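Putative DNA helicase (Lactobacillus plantarum, PDB 3DMN) is of unknown function but, as the C-terminal domain of a putative UvrD-like DNA helicase, probably contributes to ATP-driven unwinding of DNA. Local coordinates at residues A[7-10]-A[11-15]; A[55-59]-A[60-64]; A[67-70]-A[71-75]; A[76-79]-A[80-84]. All coordinates share one frame; numbering follows the deposited sequence. Where two conformers were deposited one is given.

Contact 1: residues A[7-10]-A[11-15]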
loop_
_atom_site.group_PDB
_atom_site.type_symbol
_atom_site.label_atom_id
_atom_site.label_comp_id
_atom_site.label_asym_id
_atom_site.label_seq_id
_atom_site.Cartn_x
_atom_site.Cartn_y
_atom_site.Cartn_z
ATOM N N SER A 7 9.150 12.043 0.995
ATOM C CA SER A 7 8.724 11.129 2.034
ATOM C C SER A 7 9.705 11.185 3.190
ATOM O O SER A 7 10.775 11.833 3.119
ATOM C CB SER A 7 8.642 9.672 1.561
ATOM O OG SER A 7 7.876 9.484 0.381
ATOM N N THR A 8 9.332 10.499 4.260
ATOM C CA THR A 8 10.211 10.345 5.416
ATOM C C THR A 8 11.432 9.551 4.985
ATOM O O THR A 8 11.383 8.788 4.021
ATOM C CB THR A 8 9.533 9.527 6.520
ATOM O OG1 THR A 8 9.224 8.229 6.019
ATOM C CG2 THR A 8 8.255 10.257 7.061
ATOM N N GLN A 9 12.523 9.729 5.730
ATOM C CA GLN A 9 13.699 8.883 5.480
ATOM C C GLN A 9 13.385 7.383 5.512
ATOM O O GLN A 9 13.977 6.605 4.761
ATOM C CB GLN A 9 14.746 9.176 6.536
ATOM C CG GLN A 9 16.004 8.323 6.314
ATOM C CD GLN A 9 17.154 8.805 7.157
ATOM O OE1 GLN A 9 16.975 9.235 8.307
ATOM N NE2 GLN A 9 18.352 8.743 6.589
ATOM N N GLN A 10 12.484 6.981 6.400
ATOM C CA GLN A 10 12.135 5.560 6.557
ATOM C C GLN A 10 11.536 5.026 5.256
ATOM O O GLN A 10 11.920 3.951 4.776
ATOM C CB GLN A 10 11.168 5.389 7.734
ATOM C CG GLN A 10 11.883 5.474 9.098
ATOM C CD GLN A 10 12.322 6.851 9.502
ATOM O OE1 GLN A 10 11.840 7.874 9.002
ATOM N NE2 GLN A 10 13.262 6.885 10.421
ATOM N N ILE A 11 10.578 5.765 4.702
ATOM C CA ILE A 11 9.931 5.333 3.445
ATOM C C ILE A 11 10.919 5.406 2.277
ATOM O O ILE A 11 10.972 4.490 1.465
ATOM C CB ILE A 11 8.641 6.180 3.208
ATOM C CG1 ILE A 11 7.624 5.766 4.262
ATOM C CG2 ILE A 11 8.081 6.004 1.802
ATOM C CD1 ILE A 11 6.452 6.659 4.324
ATOM N N THR A 12 11.708 6.485 2.213
ATOM C CA THR A 12 12.701 6.658 1.152
ATOM C C THR A 12 13.701 5.497 1.126
ATOM O O THR A 12 14.014 4.942 0.076
ATOM C CB THR A 12 13.429 8.000 1.376
ATOM O OG1 THR A 12 12.472 9.061 1.201
ATOM C CG2 THR A 12 14.598 8.142 0.411
ATOM N N ASP A 13 14.198 5.140 2.303
ATOM C CA ASP A 13 15.174 4.080 2.396
ATOM C C ASP A 13 14.620 2.689 2.056
ATOM O O ASP A 13 15.288 1.908 1.390
ATOM C CB ASP A 13 15.790 4.048 3.790
ATOM C CG ASP A 13 16.818 5.120 3.985
ATOM O OD1 ASP A 13 17.162 5.879 3.031
ATOM O OD2 ASP A 13 17.314 5.246 5.140
ATOM N N PHE A 14 13.438 2.384 2.569
ATOM C CA PHE A 14 12.766 1.144 2.200
ATOM C C PHE A 14 12.511 1.087 0.672
ATOM O O PHE A 14 12.892 0.105 -0.019
ATOM C CB PHE A 14 11.456 1.049 2.972
ATOM C CG PHE A 14 10.600 -0.120 2.540
ATOM C CD1 PHE A 14 10.763 -1.363 3.148
ATOM C CD2 PHE A 14 9.592 0.053 1.607
ATOM C CE1 PHE A 14 9.966 -2.482 2.764
ATOM C CE2 PHE A 14 8.792 -1.024 1.210
ATOM C CZ PHE A 14 8.948 -2.285 1.797
ATOM N N THR A 15 11.921 2.157 0.123
ATOM C CA THR A 15 11.575 2.100 -1.284
ATOM C C THR A 15 12.776 2.056 -2.224
ATOM O O THR A 15 12.724 1.390 -3.259
ATOM C CB THR A 15 10.621 3.237 -1.685
ATOM O OG1 THR A 15 11.271 4.509 -1.500
ATOM C CG2 THR A 15 9.343 3.177 -0.866
HETATM O O HOH W 1 10.153 7.694 -1.017
#

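Contact 2: residues A[55-59]-A[60-64]. With FMT (formic acid), chain P.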
loop_
_atom_site.group_PDB
_atom_site.type_symbol
_atom_site.label_atom_id
_atom_site.label_comp_id
_atom_site.label_asym_id
_atom_site.label_seq_id
_atom_site.Cartn_x
_atom_site.Cartn_y
_atom_site.Cartn_z
ATOM N N ALA A 55 -8.058 1.685 10.736
ATOM C CA ALA A 55 -8.418 2.138 12.087
ATOM C C ALA A 55 -7.195 2.742 12.775
ATOM O O ALA A 55 -7.314 3.783 13.418
ATOM C CB ALA A 55 -9.002 1.000 12.900
HETATM N N MSE A 56 -6.034 2.088 12.656
HETATM C CA MSE A 56 -4.800 2.615 13.244
HETATM C C MSE A 56 -4.461 3.973 12.647
HETATM O O MSE A 56 -4.221 4.929 13.382
HETATM C CB MSE A 56 -3.631 1.673 13.029
HETATM C CG MSE A 56 -2.301 2.227 13.508
HETATM SE SE MSE A 56 -2.247 2.431 15.450
HETATM C CE MSE A 56 -2.775 0.606 15.918
ATOM N N ASN A 57 -4.441 4.064 11.319
ATOM C CA ASN A 57 -4.125 5.317 10.635
ATOM C C ASN A 57 -5.100 6.428 11.021
ATOM O O ASN A 57 -4.673 7.543 11.334
ATOM C CB ASN A 57 -4.099 5.111 9.110
ATOM C CG ASN A 57 -2.937 4.266 8.661
ATOM O OD1 ASN A 57 -2.126 3.791 9.488
ATOM N ND2 ASN A 57 -2.855 4.045 7.347
ATOM N N ASP A 58 -6.397 6.107 11.041
ATOM C CA ASP A 58 -7.434 7.062 11.481
ATOM C C ASP A 58 -7.135 7.604 12.870
ATOM O O ASP A 58 -7.329 8.781 13.138
ATOM C CB ASP A 58 -8.787 6.360 11.541
ATOM C CG ASP A 58 -9.407 6.141 10.186
ATOM O OD1 ASP A 58 -8.842 6.579 9.169
ATOM O OD2 ASP A 58 -10.491 5.512 10.143
ATOM N N SER A 59 -6.678 6.730 13.754
ATOM C CA SER A 59 -6.424 7.089 15.150
ATOM C C SER A 59 -5.242 8.061 15.298
ATOM O O SER A 59 -5.133 8.811 16.304
ATOM C CB SER A 59 -6.230 5.825 15.986
ATOM O OG SER A 59 -4.884 5.403 15.986
ATOM N N GLU A 60 -4.377 8.069 14.284
ATOM C CA GLU A 60 -3.211 8.946 14.252
ATOM C C GLU A 60 -3.489 10.151 13.368
ATOM O O GLU A 60 -2.602 10.975 13.127
ATOM C CB GLU A 60 -1.980 8.174 13.793
ATOM C CG GLU A 60 -1.748 6.961 14.685
ATOM C CD GLU A 60 -0.286 6.647 14.871
ATOM O OE1 GLU A 60 0.136 6.460 16.043
ATOM O OE2 GLU A 60 0.439 6.597 13.850
ATOM N N ARG A 61 -4.732 10.232 12.897
ATOM C CA ARG A 61 -5.235 11.343 12.090
ATOM C C ARG A 61 -4.573 11.401 10.724
ATOM O O ARG A 61 -4.378 12.487 10.160
ATOM C CB ARG A 61 -5.106 12.687 12.834
ATOM C CG ARG A 61 -5.731 12.705 14.226
ATOM C CD ARG A 61 -5.513 14.054 14.878
ATOM N NE ARG A 61 -4.132 14.190 15.353
ATOM C CZ ARG A 61 -3.779 14.329 16.630
ATOM N NH1 ARG A 61 -4.701 14.381 17.588
ATOM N NH2 ARG A 61 -2.495 14.440 16.951
ATOM N N ASP A 62 -4.245 10.223 10.185
ATOM C CA ASP A 62 -3.715 10.106 8.827
ATOM C C ASP A 62 -4.860 10.118 7.841
ATOM O O ASP A 62 -6.002 9.776 8.196
ATOM C CB ASP A 62 -2.978 8.775 8.632
ATOM C CG ASP A 62 -1.746 8.658 9.491
ATOM O OD1 ASP A 62 -1.202 9.713 9.925
ATOM O OD2 ASP A 62 -1.349 7.492 9.728
ATOM N N THR A 63 -4.542 10.498 6.605
ATOM C CA THR A 63 -5.436 10.279 5.481
ATOM C C THR A 63 -4.790 9.194 4.625
ATOM O O THR A 63 -3.678 9.388 4.122
ATOM C CB THR A 63 -5.566 11.526 4.639
ATOM O OG1 THR A 63 -6.097 12.592 5.449
ATOM C CG2 THR A 63 -6.505 11.261 3.457
ATOM N N THR A 64 -5.496 8.076 4.493
ATOM C CA THR A 64 -4.990 6.890 3.818
ATOM C C THR A 64 -5.561 6.642 2.409
ATOM O O THR A 64 -6.794 6.749 2.216
ATOM C CB THR A 64 -5.245 5.644 4.702
ATOM O OG1 THR A 64 -4.767 5.895 6.053
ATOM C CG2 THR A 64 -4.595 4.428 4.083
HETATM C C FMT P . -8.647 7.699 5.440
HETATM O O1 FMT P . -8.202 8.720 4.921
HETATM O O2 FMT P . -9.139 6.756 4.814
HETATM O O HOH W 2 -6.363 7.013 7.757
HETATM O O HOH W 3 -9.405 9.028 8.364
#

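Contact 3: residues A[67-70]-A[71-75]. With ACT (acetate ion), chain E.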
loop_
_atom_site.group_PDB
_atom_site.type_symbol
_atom_site.label_atom_id
_atom_site.label_comp_id
_atom_site.label_asym_id
_atom_site.label_seq_id
_atom_site.Cartn_x
_atom_site.Cartn_y
_atom_site.Cartn_z
ATOM N N ILE A 67 -3.648 1.444 -2.481
ATOM C CA ILE A 67 -3.280 1.283 -3.915
ATOM C C ILE A 67 -3.219 -0.190 -4.283
ATOM O O ILE A 67 -2.435 -0.954 -3.675
ATOM C CB ILE A 67 -1.924 1.959 -4.247
ATOM C CG1 ILE A 67 -1.972 3.410 -3.762
ATOM C CG2 ILE A 67 -1.652 1.854 -5.752
ATOM C CD1 ILE A 67 -0.684 4.259 -3.999
ATOM N N GLY A 68 -4.065 -0.592 -5.220
ATOM C CA GLY A 68 -4.077 -1.993 -5.752
ATOM C C GLY A 68 -3.412 -1.967 -7.139
ATOM O O GLY A 68 -3.328 -0.935 -7.775
ATOM N N LYS A 69 -2.948 -3.103 -7.606
ATOM C CA LYS A 69 -2.182 -3.127 -8.851
ATOM C C LYS A 69 -3.067 -2.832 -10.038
ATOM O O LYS A 69 -2.662 -2.067 -10.932
ATOM C CB LYS A 69 -1.498 -4.478 -9.028
ATOM C CG LYS A 69 -0.663 -4.542 -10.308
ATOM C CD LYS A 69 0.147 -5.870 -10.429
ATOM C CE LYS A 69 -0.760 -7.077 -10.506
ATOM N NZ LYS A 69 0.048 -8.330 -10.840
ATOM N N SER A 70 -4.209 -3.528 -10.094
ATOM C CA SER A 70 -5.044 -3.495 -11.271
ATOM C C SER A 70 -6.459 -3.138 -10.892
ATOM O O SER A 70 -6.849 -3.274 -9.717
ATOM C CB SER A 70 -5.074 -4.906 -11.910
ATOM O OG SER A 70 -5.757 -5.811 -11.033
ATOM N N LEU A 71 -7.273 -2.749 -11.889
ATOM C CA LEU A 71 -8.682 -2.499 -11.580
ATOM C C LEU A 71 -9.366 -3.731 -10.970
ATOM O O LEU A 71 -10.141 -3.591 -10.038
ATOM C CB LEU A 71 -9.454 -2.015 -12.806
ATOM C CG LEU A 71 -10.928 -1.763 -12.538
ATOM C CD1 LEU A 71 -11.089 -0.602 -11.528
ATOM C CD2 LEU A 71 -11.645 -1.477 -13.835
ATOM N N ALA A 72 -9.130 -4.918 -11.529
ATOM C CA ALA A 72 -9.870 -6.124 -11.090
ATOM C C ALA A 72 -9.575 -6.355 -9.590
ATOM O O ALA A 72 -10.479 -6.660 -8.776
ATOM C CB ALA A 72 -9.424 -7.319 -11.892
ATOM N N GLU A 73 -8.311 -6.213 -9.204
ATOM C CA GLU A 73 -7.921 -6.435 -7.789
ATOM C C GLU A 73 -8.524 -5.365 -6.884
ATOM O O GLU A 73 -9.000 -5.664 -5.799
ATOM C CB GLU A 73 -6.409 -6.523 -7.665
ATOM C CG GLU A 73 -5.977 -7.781 -8.392
ATOM C CD GLU A 73 -4.478 -8.054 -8.330
ATOM O OE1 GLU A 73 -3.737 -7.196 -7.793
ATOM O OE2 GLU A 73 -4.087 -9.177 -8.810
ATOM N N CYS A 74 -8.526 -4.125 -7.360
ATOM C CA CYS A 74 -9.216 -3.036 -6.643
ATOM C C CYS A 74 -10.694 -3.254 -6.480
ATOM O O CYS A 74 -11.228 -2.953 -5.405
ATOM C CB CYS A 74 -8.974 -1.688 -7.348
ATOM S SG CYS A 74 -7.253 -1.110 -7.170
ATOM N N GLU A 75 -11.359 -3.778 -7.519
ATOM C CA GLU A 75 -12.796 -4.074 -7.419
ATOM C C GLU A 75 -13.040 -5.144 -6.350
ATOM O O GLU A 75 -13.981 -5.026 -5.571
ATOM C CB GLU A 75 -13.300 -4.550 -8.786
ATOM C CG GLU A 75 -13.457 -3.379 -9.689
ATOM C CD GLU A 75 -13.747 -3.759 -11.117
ATOM O OE1 GLU A 75 -13.452 -4.911 -11.500
ATOM O OE2 GLU A 75 -14.271 -2.888 -11.856
HETATM C C ACT E . -2.630 -10.173 -11.666
HETATM O O ACT E . -2.813 -8.936 -11.771
HETATM O OXT ACT E . -1.495 -10.581 -11.276
HETATM C CH3 ACT E . -3.755 -11.059 -12.043
HETATM O O HOH W 4 -3.629 -5.210 -5.881
HETATM O O HOH W 5 -5.445 -8.384 -11.902
#

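Contact 4: residues A[76-79]-A[80-84]. With ACT (acetate ion), chain F.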
loop_
_atom_site.group_PDB
_atom_site.type_symbol
_atom_site.label_atom_id
_atom_site.label_comp_id
_atom_site.label_asym_id
_atom_site.label_seq_id
_atom_site.Cartn_x
_atom_site.Cartn_y
_atom_site.Cartn_z
ATOM N N ALA A 76 -12.212 -6.195 -6.344
ATOM C CA ALA A 76 -12.409 -7.309 -5.383
ATOM C C ALA A 76 -12.218 -6.768 -3.954
ATOM O O ALA A 76 -12.987 -7.100 -3.056
ATOM C CB ALA A 76 -11.427 -8.411 -5.652
ATOM N N LEU A 77 -11.210 -5.916 -3.759
ATOM C CA LEU A 77 -10.939 -5.375 -2.410
ATOM C C LEU A 77 -12.073 -4.468 -1.992
ATOM O O LEU A 77 -12.497 -4.489 -0.833
ATOM C CB LEU A 77 -9.602 -4.630 -2.377
ATOM C CG LEU A 77 -9.328 -3.982 -1.020
ATOM C CD1 LEU A 77 -9.253 -5.055 0.083
ATOM C CD2 LEU A 77 -8.074 -3.101 -1.046
ATOM N N THR A 78 -12.523 -3.635 -2.929
ATOM C CA THR A 78 -13.598 -2.673 -2.654
ATOM C C THR A 78 -14.857 -3.401 -2.193
ATOM O O THR A 78 -15.459 -3.010 -1.178
ATOM C CB THR A 78 -13.840 -1.772 -3.882
ATOM O OG1 THR A 78 -12.678 -0.972 -4.102
ATOM C CG2 THR A 78 -15.086 -0.880 -3.634
ATOM N N LYS A 79 -15.271 -4.422 -2.937
ATOM C CA LYS A 79 -16.478 -5.185 -2.568
ATOM C C LYS A 79 -16.296 -5.727 -1.143
ATOM O O LYS A 79 -17.202 -5.646 -0.315
ATOM C CB LYS A 79 -16.674 -6.332 -3.555
ATOM C CG LYS A 79 -17.837 -7.228 -3.167
ATOM C CD LYS A 79 -17.993 -8.389 -4.144
ATOM C CE LYS A 79 -19.021 -9.386 -3.613
ATOM N NZ LYS A 79 -19.225 -10.572 -4.508
ATOM N N ALA A 80 -15.113 -6.281 -0.856
ATOM C CA ALA A 80 -14.863 -6.882 0.462
ATOM C C ALA A 80 -14.898 -5.802 1.558
ATOM O O ALA A 80 -15.514 -5.995 2.610
ATOM C CB ALA A 80 -13.543 -7.585 0.475
ATOM N N LEU A 81 -14.292 -4.638 1.298
ATOM C CA LEU A 81 -14.242 -3.621 2.334
ATOM C C LEU A 81 -15.636 -3.059 2.618
ATOM O O LEU A 81 -15.995 -2.763 3.771
ATOM C CB LEU A 81 -13.313 -2.499 1.922
ATOM C CG LEU A 81 -11.821 -2.851 2.021
ATOM C CD1 LEU A 81 -11.087 -1.648 1.390
ATOM C CD2 LEU A 81 -11.369 -3.064 3.490
ATOM N N LYS A 82 -16.455 -2.928 1.577
ATOM C CA LYS A 82 -17.839 -2.450 1.823
ATOM C C LYS A 82 -18.589 -3.443 2.708
ATOM O O LYS A 82 -19.370 -3.052 3.561
ATOM C CB LYS A 82 -18.577 -2.225 0.502
ATOM C CG LYS A 82 -18.045 -0.986 -0.231
ATOM C CD LYS A 82 -18.911 -0.703 -1.461
ATOM C CE LYS A 82 -18.422 0.516 -2.271
ATOM N NZ LYS A 82 -19.249 0.709 -3.552
ATOM N N ALA A 83 -18.325 -4.733 2.505
ATOM C CA ALA A 83 -18.909 -5.782 3.348
ATOM C C ALA A 83 -18.292 -5.825 4.753
ATOM O O ALA A 83 -18.767 -6.584 5.616
ATOM C CB ALA A 83 -18.782 -7.163 2.609
ATOM N N ARG A 84 -17.294 -4.976 5.016
ATOM C CA ARG A 84 -16.801 -4.793 6.392
ATOM C C ARG A 84 -17.312 -3.513 7.007
ATOM O O ARG A 84 -16.868 -3.124 8.113
ATOM C CB ARG A 84 -15.255 -4.760 6.457
ATOM C CG ARG A 84 -14.598 -6.008 5.903
ATOM C CD ARG A 84 -15.205 -7.342 6.410
ATOM N NE ARG A 84 -14.340 -8.435 5.903
ATOM C CZ ARG A 84 -13.157 -8.784 6.433
ATOM N NH1 ARG A 84 -12.684 -8.154 7.528
ATOM N NH2 ARG A 84 -12.458 -9.778 5.839
HETATM C C ACT F . -17.212 3.066 -5.054
HETATM O O ACT F . -16.632 4.006 -5.657
HETATM O OXT ACT F . -18.314 3.322 -4.513
HETATM C CH3 ACT F . -16.670 1.688 -5.047
#

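Contact 1: residues A[7-10]-A[11-15]
Thr8 and Ile11 meet at the first turn of helix 9-16, a worked example of side-chain N-capping. From the residue just before the helix, Thr8 OG1 accepts the backbone N-H of Ile11 at 3.1 Å in a nearly straight bond (166°). Its torsion, chi1 61°, sets OG1 between the backbone N and the carbonyl carbon, turned toward the turn it caps. Main-chain bonds continue the helix: Thr12 N donates to Thr8 O at 2.9 Å, Asp13 N to Gln9 O, and Phe14 N to Gln10 O.

The two branches of Ile11 pack differently: CG1 lies 3.4 Å from the Thr8 hydroxyl oxygen OG1, while CG2 makes the carbon contact, 3.7 Å from Ser7 CB; the same side chain also packs on Leu148 of strand 147-153.

On another face the methylene Gln9 CG packs 3.5 Å from Asp13 OD2, and the polar ends find partners elsewhere, Asp13 OD1 in a salt bridge with Lys16 and Gln9 OE1 with Gln31. Replacing Thr8 with an alanine would probably leave Ile11 N without its side-chain acceptor and let the first turn fray. The cap oxygen thus serves a first-turn amide, of the kind that lacks a carbonyl partner one turn earlier within the helix, and the nearby carboxylate of Asp13 probably suits the helix's positive end.

Contact 2: residues A[55-59]-A[60-64]
Asn57 and Asp62 close a Schellman motif where helix 43-59 gives way to the loop before strand 64-68. Asp62 N reaches back five residues to Asn57 O at 2.9 Å, and inside that bond Arg61 N donates to Asp58 O at 3.0 Å; the positive phi of Arg61 (67°) makes the reversal possible. Asn57 O is gripped twice, since Glu60 N also donates to it at 3.0 Å, and the two donors arrive from opposite faces of its carbonyl plane.

The side chains follow the turn. Asn57 CB packs 3.2 Å from Thr64 OG1, the two side chains crossing at about a right angle, while the carboxylate of Asp62 approaches the Asn57 side chain with OD2 3.7 Å from CB and its plane turned 64° from the amide. With an alanine in place of Asn57, the amide that fills the angle between Asp62 and Thr64 would be gone, which is likely to open a gap beneath the turn.

Further out, Ala117 lies against Asn57, Asp62 and Thr64, and Asp116 OD2 accepts from Thr63 N. A water ties the helix end to the strand: it donates to Asp58 OD1 and Asp62 O, and accepts from Thr64 OG1 at 2.6 Å. Beside it a formic acid molecule, probably from the crystallisation liquor, takes the backbone N-H of Thr64 on its O1 at 2.8 Å.

Contact 3: residues A[67-70]-A[71-75]
Ser70 stands at the N-cap of helix 71-82, and its hydroxyl meets Glu73 at the bend where strand 64-68 hands the chain to that helix. Ser70 OG accepts from Glu73 N at 3.2 Å with an angle of 164°. The same oxygen lies 3.3 Å from Glu73 CG; with CG held beside its own backbone N (chi1 -66°), the Glu73 side chain folds back toward the cap instead of running on along the helix. Cys74 N completes the first turn with a bond to Ser70 O at 3.0 Å.

The surrounding fold is a parallel sheet, and this is the end of a strand from which a helix sets out, as in many alpha/beta folds. The sulfur of Cys74 packs where strand and helix come close: SG sits 3.6 Å from Gly68 CA, a place that a side-chain carbon on residue 68 would collide with, and the same cysteine packs on Val104 and Pro106 of the adjacent strand 102-106 and on Leu90 of strand 88-90 beyond it.

Beside the cap the turn carries a small polar network. One water accepts from Lys69 N and donates to Glu73 OE1, both at 2.8 Å, tying the loop to the helix. Lys69 NZ, brought round by a bend in its chain at chi3, donates to OXT of an acetate at 2.8 Å and also to Asn127 O. Asn127 is shared, since its ND2 donates to Glu73 OE2. A second water, 2.7 Å from Ser70 OG, donates to the acetate's other oxygen; the ion itself probably came from the crystallisation liquor.

Contact 4: residues A[76-79]-A[80-84]
Leu77 and Leu81 cross at a slant one turn apart on helix 71-82, with Leu77 CG 3.8 Å from Leu81 CD1. Different first torsions bring them together: Leu77 has CG anti to its amide nitrogen (chi1 176°), which swings the isobutyl group forward along the helix, whereas Leu81 CG stays beside the nitrogen (chi1 -75°) and leans back to meet it. Leu81 CG also comes within 3.4 Å of Leu77 O, the carbonyl that receives Leu81 N at 2.8 Å.

Both leucines face Ile66 on strand 64-68. The helix is the connection of a beta-alpha-beta crossover that carries the chain from that strand to the parallel strand 88-90, with strand 102-106 lying between the two. Leu81 and Thr78 touch Val88, while Ala80 turns to Phe43 and Val47 of helix 43-59.

Thr78 and Lys82 adopt a different relation, side by side and pointing the same way. Thr78 CG2 lies 3.9 Å from Lys82 CE, along a lysine chain that is extended beyond CG, and Thr78 OG1 is turned aside to bond with Cys74 O. The extension delivers Lys82 NZ to OXT of an acetate, probably from the crystallisation liquor, at 2.9 Å; the ion's methyl carbon rests against Thr78 CG2, and Leu90 N gives it a further hydrogen bond. Past the last turn, Arg84 N bonds to Leu81 O, and the guanidinium group of Arg84 forms salt bridges with Asp48 and Glu44 of helix 43-59.

The four contacts follow one another along the chain and illustrate how helices begin, run and end. Contacts 1 and 3 are both N-caps, at the starts of helices 9-16 and 71-82, yet their centres lie about 24 Å apart on opposite sides of the chain's centre. Contact 2 ends helix 43-59 and leads into strand 64-68, whose far end enters contact 3 with centres about 22 Å away. Contacts 3 and 4 share helix 71-82, about 12 Å between centres, and each holds an acetate through a lysine. Contact 4 lies farthest from contact 1, about 29 Å between centres. The small bound molecules of contacts 2 to 4 do not by themselves establish an active site.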